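Side-chain contacts in transposable element Tc3 transposase (Caenorhabditis elegans, PDB 1TC3), which binds the terminal nucleotides of the Tc3 inverted repeat and cuts both DNA strands at the element's ends, so that the element can be excised and inserted elsewhere: residues 26-29 / 34-37; 39-42 / 47-50. One frame throughout, in Å; residues are numbered along the deposited sequence.

Contact 1: residues 26-29 / 34-37. With nucleotides of chain B; nucleotides of chain A.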
ATOM      1  N   GLU C  26       4.735  -9.097  -4.355  1.00 27.35           N
ATOM      2  CA  GLU C  26       5.033  -8.504  -5.636  1.00 25.54           C
ATOM      3  C   GLU C  26       4.784  -7.002  -5.597  1.00 39.07           C
ATOM      4  O   GLU C  26       5.518  -6.157  -6.140  1.00 38.73           O
ATOM      5  CB  GLU C  26       4.300  -9.194  -6.786  1.00 22.51           C
ATOM      6  CG  GLU C  26       4.818  -8.740  -8.168  1.00 19.50           C
ATOM      7  CD  GLU C  26       4.175  -9.514  -9.286  1.00 56.34           C
ATOM      8  OE1 GLU C  26       3.010 -10.015  -8.958  1.00 41.63           O
ATOM      9  OE2 GLU C  26       4.694  -9.671 -10.384  1.00 80.82           O
ATOM     10  N   MET C  27       3.726  -6.667  -4.884  1.00 36.00           N
ATOM     11  CA  MET C  27       3.321  -5.293  -4.679  1.00 28.52           C
ATOM     12  C   MET C  27       4.505  -4.506  -4.114  1.00 29.94           C
ATOM     13  O   MET C  27       4.912  -3.468  -4.607  1.00 35.38           O
ATOM     14  CB  MET C  27       2.158  -5.342  -3.676  1.00 24.83           C
ATOM     15  CG  MET C  27       0.816  -5.261  -4.364  1.00 24.26           C
ATOM     16  SD  MET C  27      -0.575  -5.279  -3.211  1.00 31.97           S
ATOM     17  CE  MET C  27      -1.864  -5.089  -4.475  1.00 28.39           C
ATOM     18  N   SER C  28       5.122  -5.006  -3.069  1.00 22.31           N
ATOM     19  CA  SER C  28       6.249  -4.270  -2.554  1.00 19.46           C
ATOM     20  C   SER C  28       7.277  -4.092  -3.592  1.00 26.88           C
ATOM     21  O   SER C  28       7.838  -3.043  -3.757  1.00 34.73           O
ATOM     22  CB  SER C  28       6.973  -4.986  -1.428  1.00 24.46           C
ATOM     23  OG  SER C  28       6.038  -5.233  -0.403  1.00 50.46           O
ATOM     24  N   ARG C  29       7.577  -5.139  -4.292  1.00 27.53           N
ATOM     25  CA  ARG C  29       8.639  -4.964  -5.239  1.00 30.29           C
ATOM     26  C   ARG C  29       8.287  -3.935  -6.250  1.00 34.89           C
ATOM     27  O   ARG C  29       9.102  -3.099  -6.659  1.00 35.30           O
ATOM     28  CB  ARG C  29       9.068  -6.272  -5.878  1.00 38.03           C
ATOM     29  CG  ARG C  29       9.347  -7.373  -4.867  1.00 36.78           C
ATOM     30  CD  ARG C  29       9.868  -8.612  -5.572  1.00 47.69           C
ATOM     31  NE  ARG C  29       8.921  -9.714  -5.546  1.00 35.68           N
ATOM     32  CZ  ARG C  29       8.178 -10.059  -6.581  1.00 75.78           C
ATOM     33  NH1 ARG C  29       8.257  -9.426  -7.774  1.00 46.78           N
ATOM     34  NH2 ARG C  29       7.347 -11.089  -6.399  1.00 47.26           N
ATOM     35  N   SER C  34       7.547  -1.371   1.827  1.00 38.98           N
ATOM     36  CA  SER C  34       7.467  -2.486   2.739  1.00 33.62           C
ATOM     37  C   SER C  34       6.080  -3.129   2.664  1.00 44.70           C
ATOM     38  O   SER C  34       5.075  -2.499   2.320  1.00 46.95           O
ATOM     39  CB  SER C  34       7.711  -1.970   4.157  1.00 33.95           C
ATOM     40  OG  SER C  34       6.546  -1.324   4.658  1.00 53.85           O
ATOM     41  N   ARG C  35       6.048  -4.415   2.996  1.00 38.31           N
ATOM     42  CA  ARG C  35       4.836  -5.193   2.968  1.00 33.67           C
ATOM     43  C   ARG C  35       3.916  -4.656   4.029  1.00 36.59           C
ATOM     44  O   ARG C  35       2.700  -4.568   3.826  1.00 35.10           O
ATOM     45  CB  ARG C  35       5.173  -6.675   3.189  1.00 45.70           C
ATOM     46  CG  ARG C  35       5.559  -7.465   1.928  1.00 11.39           C
ATOM     47  CD  ARG C  35       5.810  -8.955   2.146  1.00 34.49           C
ATOM     48  NE  ARG C  35       6.806  -9.238   3.177  1.00 20.42           N
ATOM     49  CZ  ARG C  35       6.537  -9.969   4.243  1.00 40.05           C
ATOM     50  NH1 ARG C  35       5.323 -10.517   4.410  1.00 32.38           N
ATOM     51  NH2 ARG C  35       7.497 -10.169   5.151  1.00 21.98           N
ATOM     52  N   HIS C  36       4.585  -4.281   5.133  1.00 28.71           N
ATOM     53  CA  HIS C  36       3.971  -3.721   6.308  1.00 26.60           C
ATOM     54  C   HIS C  36       3.061  -2.568   5.951  1.00 32.99           C
ATOM     55  O   HIS C  36       1.872  -2.582   6.254  1.00 31.53           O
ATOM     56  CB  HIS C  36       5.008  -3.279   7.359  1.00 24.02           C
ATOM     57  CG  HIS C  36       4.419  -3.035   8.719  1.00 23.56           C
ATOM     58  ND1 HIS C  36       5.215  -2.667   9.789  1.00 21.36           N
ATOM     59  CD2 HIS C  36       3.126  -3.109   9.150  1.00 23.41           C
ATOM     60  CE1 HIS C  36       4.394  -2.574  10.842  1.00 25.11           C
ATOM     61  NE2 HIS C  36       3.137  -2.838  10.495  1.00 23.02           N
ATOM     62  N   CYS C  37       3.574  -1.533   5.312  1.00 27.49           N
ATOM     63  CA  CYS C  37       2.621  -0.495   5.045  1.00 32.38           C
ATOM     64  C   CYS C  37       1.536  -0.997   4.149  1.00 39.19           C
ATOM     65  O   CYS C  37       0.333  -0.898   4.441  1.00 42.99           O
ATOM     66  CB  CYS C  37       3.192   0.834   4.554  1.00 38.59           C
ATOM     67  SG  CYS C  37       4.504   0.523   3.400  1.00 47.95           S
TER
ATOM     68  P    DG B  10       8.595   2.122   3.985  1.00 43.44           P
ATOM     69  OP1  DG B  10       9.534   2.590   2.941  1.00 42.05           O
ATOM     70  OP2  DG B  10       7.543   1.142   3.663  1.00 28.11           O
ATOM     71  O5'  DG B  10       9.456   1.699   5.278  1.00 26.90           O
ATOM     72  C5'  DG B  10      10.762   2.155   5.490  1.00 36.04           C
ATOM     73  C4'  DG B  10      11.534   1.230   6.431  1.00 23.64           C
ATOM     74  O4'  DG B  10      10.708   0.815   7.537  1.00 29.68           O
ATOM     75  C3'  DG B  10      12.029  -0.071   5.794  1.00 36.83           C
ATOM     76  O3'  DG B  10      13.436  -0.072   5.695  1.00 21.52           O
ATOM     77  C2'  DG B  10      11.514  -1.211   6.691  1.00 34.13           C
ATOM     78  C1'  DG B  10      11.086  -0.495   7.961  1.00 53.48           C
ATOM     79  N9   DG B  10       9.897  -1.014   8.627  1.00 19.55           N
ATOM     80  C8   DG B  10       8.600  -1.073   8.167  1.00 49.39           C
ATOM     81  N7   DG B  10       7.725  -1.424   9.079  1.00 38.04           N
ATOM     82  C5   DG B  10       8.488  -1.460  10.238  1.00 12.79           C
ATOM     83  C6   DG B  10       8.077  -1.780  11.519  1.00 25.27           C
ATOM     84  O6   DG B  10       6.932  -2.037  11.871  1.00 27.60           O
ATOM     85  N1   DG B  10       9.128  -1.736  12.425  1.00 13.86           N
ATOM     86  C2   DG B  10      10.430  -1.443  12.090  1.00 37.31           C
ATOM     87  N2   DG B  10      11.286  -1.471  13.110  1.00 25.09           N
ATOM     88  N3   DG B  10      10.844  -1.127  10.863  1.00 20.51           N
ATOM     89  C4   DG B  10       9.817  -1.185   9.989  1.00 27.74           C
TER
ATOM     90  P    DG A   8       0.333 -11.978   5.149  1.00 33.94           P
ATOM     91  OP1  DG A   8      -0.982 -11.333   5.047  1.00 28.21           O
ATOM     92  OP2  DG A   8       1.578 -11.268   4.765  1.00 24.76           O
ATOM     93  O5'  DG A   8       0.430 -12.531   6.614  1.00 21.24           O
ATOM     94  C5'  DG A   8       1.451 -12.247   7.442  1.00 54.63           C
ATOM     95  C4'  DG A   8       1.378 -13.233   8.585  1.00 33.31           C
ATOM     96  O4'  DG A   8       2.377 -14.224   8.425  1.00 43.39           O
ATOM     97  C3'  DG A   8       1.625 -12.645   9.959  1.00 47.40           C
ATOM     98  O3'  DG A   8       0.552 -12.987  10.725  1.00 44.13           O
ATOM     99  C2'  DG A   8       2.931 -13.240  10.473  1.00 16.96           C
ATOM    100  C1'  DG A   8       3.486 -13.819   9.194  1.00 26.22           C
ATOM    101  N9   DG A   8       4.348 -12.962   8.385  1.00 18.21           N
ATOM    102  C8   DG A   8       4.399 -12.433   7.118  1.00 38.67           C
ATOM    103  N7   DG A   8       5.517 -11.817   6.837  1.00 36.61           N
ATOM    104  C5   DG A   8       6.311 -12.026   7.950  1.00 23.08           C
ATOM    105  C6   DG A   8       7.651 -11.649   8.207  1.00 50.21           C
ATOM    106  O6   DG A   8       8.410 -10.977   7.504  1.00 29.66           O
ATOM    107  N1   DG A   8       8.091 -12.116   9.421  1.00 16.35           N
ATOM    108  C2   DG A   8       7.313 -12.796  10.282  1.00 34.85           C
ATOM    109  N2   DG A   8       7.901 -13.077  11.420  1.00 25.29           N
ATOM    110  N3   DG A   8       6.047 -13.135  10.088  1.00 15.93           N
ATOM    111  C4   DG A   8       5.624 -12.760   8.891  1.00 28.39           C
TER
ATOM    112  P    DA B   9       2.906   3.322   7.804  1.00 50.08           P
ATOM    113  OP1  DA B   9       2.191   4.260   6.909  1.00 63.22           O
ATOM    114  OP2  DA B   9       2.296   2.010   8.131  1.00 77.49           O
ATOM    115  O5'  DA B   9       4.351   3.130   7.157  1.00 32.71           O
ATOM    116  C5'  DA B   9       4.999   4.285   6.839  1.00 24.12           C
ATOM    117  C4'  DA B   9       6.444   4.015   6.516  1.00 24.66           C
ATOM    118  O4'  DA B   9       7.211   3.747   7.712  1.00 39.17           O
ATOM    119  C3'  DA B   9       6.679   2.868   5.558  1.00 18.97           C
ATOM    120  O3'  DA B   9       7.737   3.259   4.627  1.00 50.70           O
ATOM    121  C2'  DA B   9       6.966   1.719   6.525  1.00 22.00           C
ATOM    122  C1'  DA B   9       7.369   2.361   7.856  1.00 82.62           C
ATOM    123  N9   DA B   9       6.588   1.909   9.019  1.00 32.06           N
ATOM    124  C8   DA B   9       5.316   1.421   9.119  1.00 32.06           C
ATOM    125  N7   DA B   9       4.945   1.112  10.332  1.00 48.59           N
ATOM    126  C5   DA B   9       6.072   1.351  11.093  1.00  8.77           C
ATOM    127  C6   DA B   9       6.313   1.224  12.464  1.00 89.55           C
ATOM    128  N6   DA B   9       5.400   0.735  13.323  1.00 34.50           N
ATOM    129  N1   DA B   9       7.528   1.594  12.918  1.00 36.78           N
ATOM    130  C2   DA B   9       8.421   2.089  12.057  1.00 37.25           C
ATOM    131  N3   DA B   9       8.292   2.270  10.738  1.00 35.97           N
ATOM    132  C4   DA B   9       7.082   1.872  10.310  1.00 59.51           C
TER
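Ser28 OG meets the start of the Arg35 side chain, 3.3 Å from Arg35 CG, and lies 3.7 Å from Ser34 C. This small patch is the whole meeting of the two segments; the firm grip lies on the DNA side. Ser34 caps the helix that follows: its OG accepts a nearly straight bond from Cys37 N (3.1 Å, 175°). The same OG donates to OP2 of DG10 of chain B at 2.8 Å, and Ser34 N binds that oxygen too. Arg35, bent at chi3 (-55°), turns its guanidinium edge to the major-groove edge of DG8 of chain A, with NH1 2.8 Å from N7 while NH2 reaches both N7 and, weakly, O6. An alanine in place of Arg35, lacking CG and the guanidinium, would probably leave N7 and O6 of this guanine without these donors and open a gap beside Ser28 OG. His36 ND1 donates to DG10 of chain B N7 at 2.9 Å. By contrast Arg29 lies on the exposed side, salt-bridged to a further phosphate. Helices 24-31 and 35-43 thus meet at the turn of the helix-turn-helix, with Met27 reaching inward to Ile38 and Leu42 and to Met17 on helix 8-19.

Contact 2: residues 39-42 / 47-50; sequences RVYL and SYGT. Unlike the reference sequence in segment 39-42: Val40 (reference Glu). With nucleotides of chain A; nucleotides of chain B.
Tyr41 and Tyr48 carry the contact between the two segments, and it is aromatic. The edge of Tyr41 points at the face of Tyr48 in a T-shaped pair, with ring centroids 5.5 Å apart and planes at 82°. CD1 is the touching atom of Tyr41: it sits 3.8 Å from Tyr48 CB, which lies at the rim of the Tyr41 ring near its plane, and 3.9 Å from Tyr48 CG. Both side chains have CG anti to the backbone N (chi1 166° in Tyr41, -161° in Tyr48), which carries the two rings toward each other.

The polar ends of the rings part company. Tyr41 OH is hydrogen-bonded to Asp15 on helix 8-19, whereas Tyr48 OH donates to OP1 of DA9 of chain B at 2.8 Å and also bonds with Leu6 N. That phosphate oxygen lies at the edge of the Tyr48 ring, near its plane.

Charged contacts belong to Arg39, which faces DNA strand A. NE and NH2 both donate to OP2 of DG8 of chain A, each at 3.1 Å, a two-pronged hold that should limit rotation of the guanidinium. One face of the group is covered by the methyl C7 of DT9 of chain A, 3.4 Å from Arg39 CZ and over its centre.

Backbone bonding shapes the tail. Ser47 to Thr50 forms a type II turn, closed by Thr50 N to Ser47 O at 2.9 Å, and Gly49 takes positive phi, where a side chain would be jammed against the preceding carbonyl.

Arg39 on the recognition helix 35-43 and Tyr48 in the tail after it hold phosphates of the two DNA strands, as in a helix-turn-helix domain.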
ATOM      1  N   ARG C  39       0.304  -3.787   3.631  1.00 21.81           N
ATOM      2  CA  ARG C  39      -0.679  -4.608   4.315  1.00 22.61           C
ATOM      3  C   ARG C  39      -1.715  -3.756   5.013  1.00 41.33           C
ATOM      4  O   ARG C  39      -2.871  -3.650   4.575  1.00 40.77           O
ATOM      5  CB  ARG C  39      -0.021  -5.555   5.278  1.00 13.05           C
ATOM      6  CG  ARG C  39      -0.762  -6.869   5.450  1.00 44.25           C
ATOM      7  CD  ARG C  39      -0.127  -7.731   6.535  1.00 17.53           C
ATOM      8  NE  ARG C  39       1.041  -8.508   6.099  1.00 21.66           N
ATOM      9  CZ  ARG C  39       2.290  -8.114   6.216  1.00 37.44           C
ATOM     10  NH1 ARG C  39       2.571  -6.918   6.725  1.00 57.63           N
ATOM     11  NH2 ARG C  39       3.266  -8.878   5.779  1.00 22.22           N
ATOM     12  N   VAL C  40      -1.250  -3.124   6.091  1.00 39.34           N
ATOM     13  CA  VAL C  40      -2.067  -2.261   6.913  1.00 36.32           C
ATOM     14  C   VAL C  40      -3.038  -1.412   6.106  1.00 35.81           C
ATOM     15  O   VAL C  40      -4.231  -1.413   6.375  1.00 43.11           O
ATOM     16  CB  VAL C  40      -1.218  -1.378   7.820  1.00 41.72           C
ATOM     17  CG1 VAL C  40      -2.082  -0.774   8.909  1.00 45.30           C
ATOM     18  CG2 VAL C  40      -0.104  -2.161   8.487  1.00 37.93           C
ATOM     19  N   TYR C  41      -2.519  -0.709   5.108  1.00 31.89           N
ATOM     20  CA  TYR C  41      -3.323   0.139   4.254  1.00 31.14           C
ATOM     21  C   TYR C  41      -4.440  -0.588   3.535  1.00 38.06           C
ATOM     22  O   TYR C  41      -5.561  -0.110   3.496  1.00 42.35           O
ATOM     23  CB  TYR C  41      -2.474   0.813   3.173  1.00 33.52           C
ATOM     24  CG  TYR C  41      -3.333   1.433   2.080  1.00 32.43           C
ATOM     25  CD1 TYR C  41      -4.109   2.555   2.348  1.00 27.48           C
ATOM     26  CD2 TYR C  41      -3.398   0.889   0.796  1.00 35.46           C
ATOM     27  CE1 TYR C  41      -4.885   3.161   1.363  1.00 28.04           C
ATOM     28  CE2 TYR C  41      -4.186   1.461  -0.203  1.00 36.96           C
ATOM     29  CZ  TYR C  41      -4.928   2.603   0.090  1.00 31.34           C
ATOM     30  OH  TYR C  41      -5.681   3.173  -0.879  1.00 53.99           O
ATOM     31  N   LEU C  42      -4.127  -1.718   2.915  1.00 33.16           N
ATOM     32  CA  LEU C  42      -5.145  -2.428   2.183  1.00 31.00           C
ATOM     33  C   LEU C  42      -6.183  -3.019   3.118  1.00 36.17           C
ATOM     34  O   LEU C  42      -7.320  -3.314   2.735  1.00 32.80           O
ATOM     35  CB  LEU C  42      -4.589  -3.505   1.213  1.00 28.94           C
ATOM     36  CG  LEU C  42      -3.673  -2.941   0.117  1.00 31.90           C
ATOM     37  CD1 LEU C  42      -2.859  -4.070  -0.499  1.00 25.79           C
ATOM     38  CD2 LEU C  42      -4.515  -2.372  -1.004  1.00 30.42           C
ATOM     39  N   SER C  47      -9.324   4.343   6.598  1.00 73.41           N
ATOM     40  CA  SER C  47      -8.713   4.686   7.859  1.00 70.08           C
ATOM     41  C   SER C  47      -7.311   5.237   7.772  1.00 60.80           C
ATOM     42  O   SER C  47      -6.823   5.892   8.702  1.00 58.66           O
ATOM     43  CB  SER C  47      -8.919   3.650   8.939  1.00 74.15           C
ATOM     44  OG  SER C  47     -10.193   3.889   9.515  1.00100.00           O
ATOM     45  N   TYR C  48      -6.675   4.999   6.639  1.00 55.69           N
ATOM     46  CA  TYR C  48      -5.331   5.517   6.447  1.00 57.04           C
ATOM     47  C   TYR C  48      -5.372   7.020   6.542  1.00 67.38           C
ATOM     48  O   TYR C  48      -6.223   7.654   5.912  1.00 67.93           O
ATOM     49  CB  TYR C  48      -4.749   5.141   5.076  1.00 50.79           C
ATOM     50  CG  TYR C  48      -3.244   5.242   4.988  1.00 31.41           C
ATOM     51  CD1 TYR C  48      -2.427   4.312   5.623  1.00 38.08           C
ATOM     52  CD2 TYR C  48      -2.624   6.226   4.229  1.00 26.99           C
ATOM     53  CE1 TYR C  48      -1.037   4.356   5.518  1.00 33.36           C
ATOM     54  CE2 TYR C  48      -1.233   6.306   4.131  1.00 30.36           C
ATOM     55  CZ  TYR C  48      -0.436   5.368   4.781  1.00 21.74           C
ATOM     56  OH  TYR C  48       0.933   5.448   4.692  1.00 41.81           O
ATOM     57  N   GLY C  49      -4.452   7.569   7.329  1.00 75.09           N
ATOM     58  CA  GLY C  49      -4.388   9.009   7.520  1.00 78.60           C
ATOM     59  C   GLY C  49      -5.265   9.499   8.667  1.00 80.87           C
ATOM     60  O   GLY C  49      -5.277  10.680   8.978  1.00 78.65           O
ATOM     61  N   THR C  50      -6.003   8.582   9.290  1.00 81.69           N
ATOM     62  CA  THR C  50      -6.856   8.922  10.412  1.00 83.30           C
ATOM     63  C   THR C  50      -6.103   8.662  11.709  1.00 96.77           C
ATOM     64  O   THR C  50      -6.091   7.538  12.203  1.00100.00           O
ATOM     65  CB  THR C  50      -8.162   8.107  10.397  1.00 79.83           C
ATOM     66  OG1 THR C  50      -8.773   8.236   9.132  1.00 52.59           O
ATOM     67  CG2 THR C  50      -9.115   8.619  11.474  1.00100.00           C
TER
ATOM     68  P    DG A   8       0.333 -11.978   5.149  1.00 33.94           P
ATOM     69  OP1  DG A   8      -0.982 -11.333   5.047  1.00 28.21           O
ATOM     70  OP2  DG A   8       1.578 -11.268   4.765  1.00 24.76           O
ATOM     71  O5'  DG A   8       0.430 -12.531   6.614  1.00 21.24           O
ATOM     72  C5'  DG A   8       1.451 -12.247   7.442  1.00 54.63           C
ATOM     73  C4'  DG A   8       1.378 -13.233   8.585  1.00 33.31           C
ATOM     74  O4'  DG A   8       2.377 -14.224   8.425  1.00 43.39           O
ATOM     75  C3'  DG A   8       1.625 -12.645   9.959  1.00 47.40           C
ATOM     76  O3'  DG A   8       0.552 -12.987  10.725  1.00 44.13           O
ATOM     77  C2'  DG A   8       2.931 -13.240  10.473  1.00 16.96           C
ATOM     78  C1'  DG A   8       3.486 -13.819   9.194  1.00 26.22           C
ATOM     79  N9   DG A   8       4.348 -12.962   8.385  1.00 18.21           N
ATOM     80  C8   DG A   8       4.399 -12.433   7.118  1.00 38.67           C
ATOM     81  N7   DG A   8       5.517 -11.817   6.837  1.00 36.61           N
ATOM     82  C5   DG A   8       6.311 -12.026   7.950  1.00 23.08           C
ATOM     83  C6   DG A   8       7.651 -11.649   8.207  1.00 50.21           C
ATOM     84  O6   DG A   8       8.410 -10.977   7.504  1.00 29.66           O
ATOM     85  N1   DG A   8       8.091 -12.116   9.421  1.00 16.35           N
ATOM     86  C2   DG A   8       7.313 -12.796  10.282  1.00 34.85           C
ATOM     87  N2   DG A   8       7.901 -13.077  11.420  1.00 25.29           N
ATOM     88  N3   DG A   8       6.047 -13.135  10.088  1.00 15.93           N
ATOM     89  C4   DG A   8       5.624 -12.760   8.891  1.00 28.39           C
ATOM     90  P    DT A   9       0.218 -11.881  11.802  1.00 50.27           P
ATOM     91  OP1  DT A   9      -1.177 -12.095  12.306  1.00 30.83           O
ATOM     92  OP2  DT A   9       0.586 -10.569  11.206  1.00 41.86           O
ATOM     93  O5'  DT A   9       1.330 -12.429  12.829  1.00 31.72           O
ATOM     94  C5'  DT A   9       1.594 -11.962  14.107  1.00 64.39           C
ATOM     95  C4'  DT A   9       3.084 -12.008  14.359  1.00 24.57           C
ATOM     96  O4'  DT A   9       3.801 -11.743  13.162  1.00 47.61           O
ATOM     97  C3'  DT A   9       3.474 -10.906  15.310  1.00 14.14           C
ATOM     98  O3'  DT A   9       3.626 -11.531  16.546  1.00100.00           O
ATOM     99  C2'  DT A   9       4.779 -10.318  14.789  1.00 96.19           C
ATOM    100  C1'  DT A   9       4.960 -11.003  13.459  1.00 25.72           C
ATOM    101  N1   DT A   9       5.312 -10.195  12.243  1.00 31.91           N
ATOM    102  C2   DT A   9       6.571  -9.773  11.928  1.00 24.47           C
ATOM    103  O2   DT A   9       7.490  -9.856  12.710  1.00 52.52           O
ATOM    104  N3   DT A   9       6.749  -9.238  10.680  1.00 19.88           N
ATOM    105  C4   DT A   9       5.791  -9.070   9.729  1.00 40.95           C
ATOM    106  O4   DT A   9       6.137  -8.509   8.695  1.00 49.81           O
ATOM    107  C5   DT A   9       4.453  -9.537  10.110  1.00 13.50           C
ATOM    108  C7   DT A   9       3.266  -9.400   9.204  1.00 21.82           C
ATOM    109  C6   DT A   9       4.298 -10.097  11.320  1.00 23.06           C
TER
ATOM    110  P    DA B   9       2.906   3.322   7.804  1.00 50.08           P
ATOM    111  OP1  DA B   9       2.191   4.260   6.909  1.00 63.22           O
ATOM    112  OP2  DA B   9       2.296   2.010   8.131  1.00 77.49           O
ATOM    113  O5'  DA B   9       4.351   3.130   7.157  1.00 32.71           O
ATOM    114  C5'  DA B   9       4.999   4.285   6.839  1.00 24.12           C
ATOM    115  C4'  DA B   9       6.444   4.015   6.516  1.00 24.66           C
ATOM    116  O4'  DA B   9       7.211   3.747   7.712  1.00 39.17           O
ATOM    117  C3'  DA B   9       6.679   2.868   5.558  1.00 18.97           C
ATOM    118  O3'  DA B   9       7.737   3.259   4.627  1.00 50.70           O
ATOM    119  C2'  DA B   9       6.966   1.719   6.525  1.00 22.00           C
ATOM    120  C1'  DA B   9       7.369   2.361   7.856  1.00 82.62           C
ATOM    121  N9   DA B   9       6.588   1.909   9.019  1.00 32.06           N
ATOM    122  C8   DA B   9       5.316   1.421   9.119  1.00 32.06           C
ATOM    123  N7   DA B   9       4.945   1.112  10.332  1.00 48.59           N
ATOM    124  C5   DA B   9       6.072   1.351  11.093  1.00  8.77           C
ATOM    125  C6   DA B   9       6.313   1.224  12.464  1.00 89.55           C
ATOM    126  N6   DA B   9       5.400   0.735  13.323  1.00 34.50           N
ATOM    127  N1   DA B   9       7.528   1.594  12.918  1.00 36.78           N
ATOM    128  C2   DA B   9       8.421   2.089  12.057  1.00 37.25           C
ATOM    129  N3   DA B   9       8.292   2.270  10.738  1.00 35.97           N
ATOM    130  C4   DA B   9       7.082   1.872  10.310  1.00 59.51           C
TER

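Contact 1 closes before contact 2 opens, and their centres lie 14 Å apart, on opposite sides of the chain's centre. Helix 35-43 belongs to both: its first turn pairs with helix 24-31 in contact 1, and a later part pairs with the tail after it in contact 2. The two also touch directly, Met27 SD packing 3.7 Å from Leu42 CD1. Both contacts reach both DNA strands, and they share the nucleotides DG8 of chain A and DA9 of chain B. In this specific DNA-binding domain of the transposase, bases are contacted from the helix's first turn, while phosphates are held by Ser34 at its start, Arg39 along it and Tyr48 in the tail.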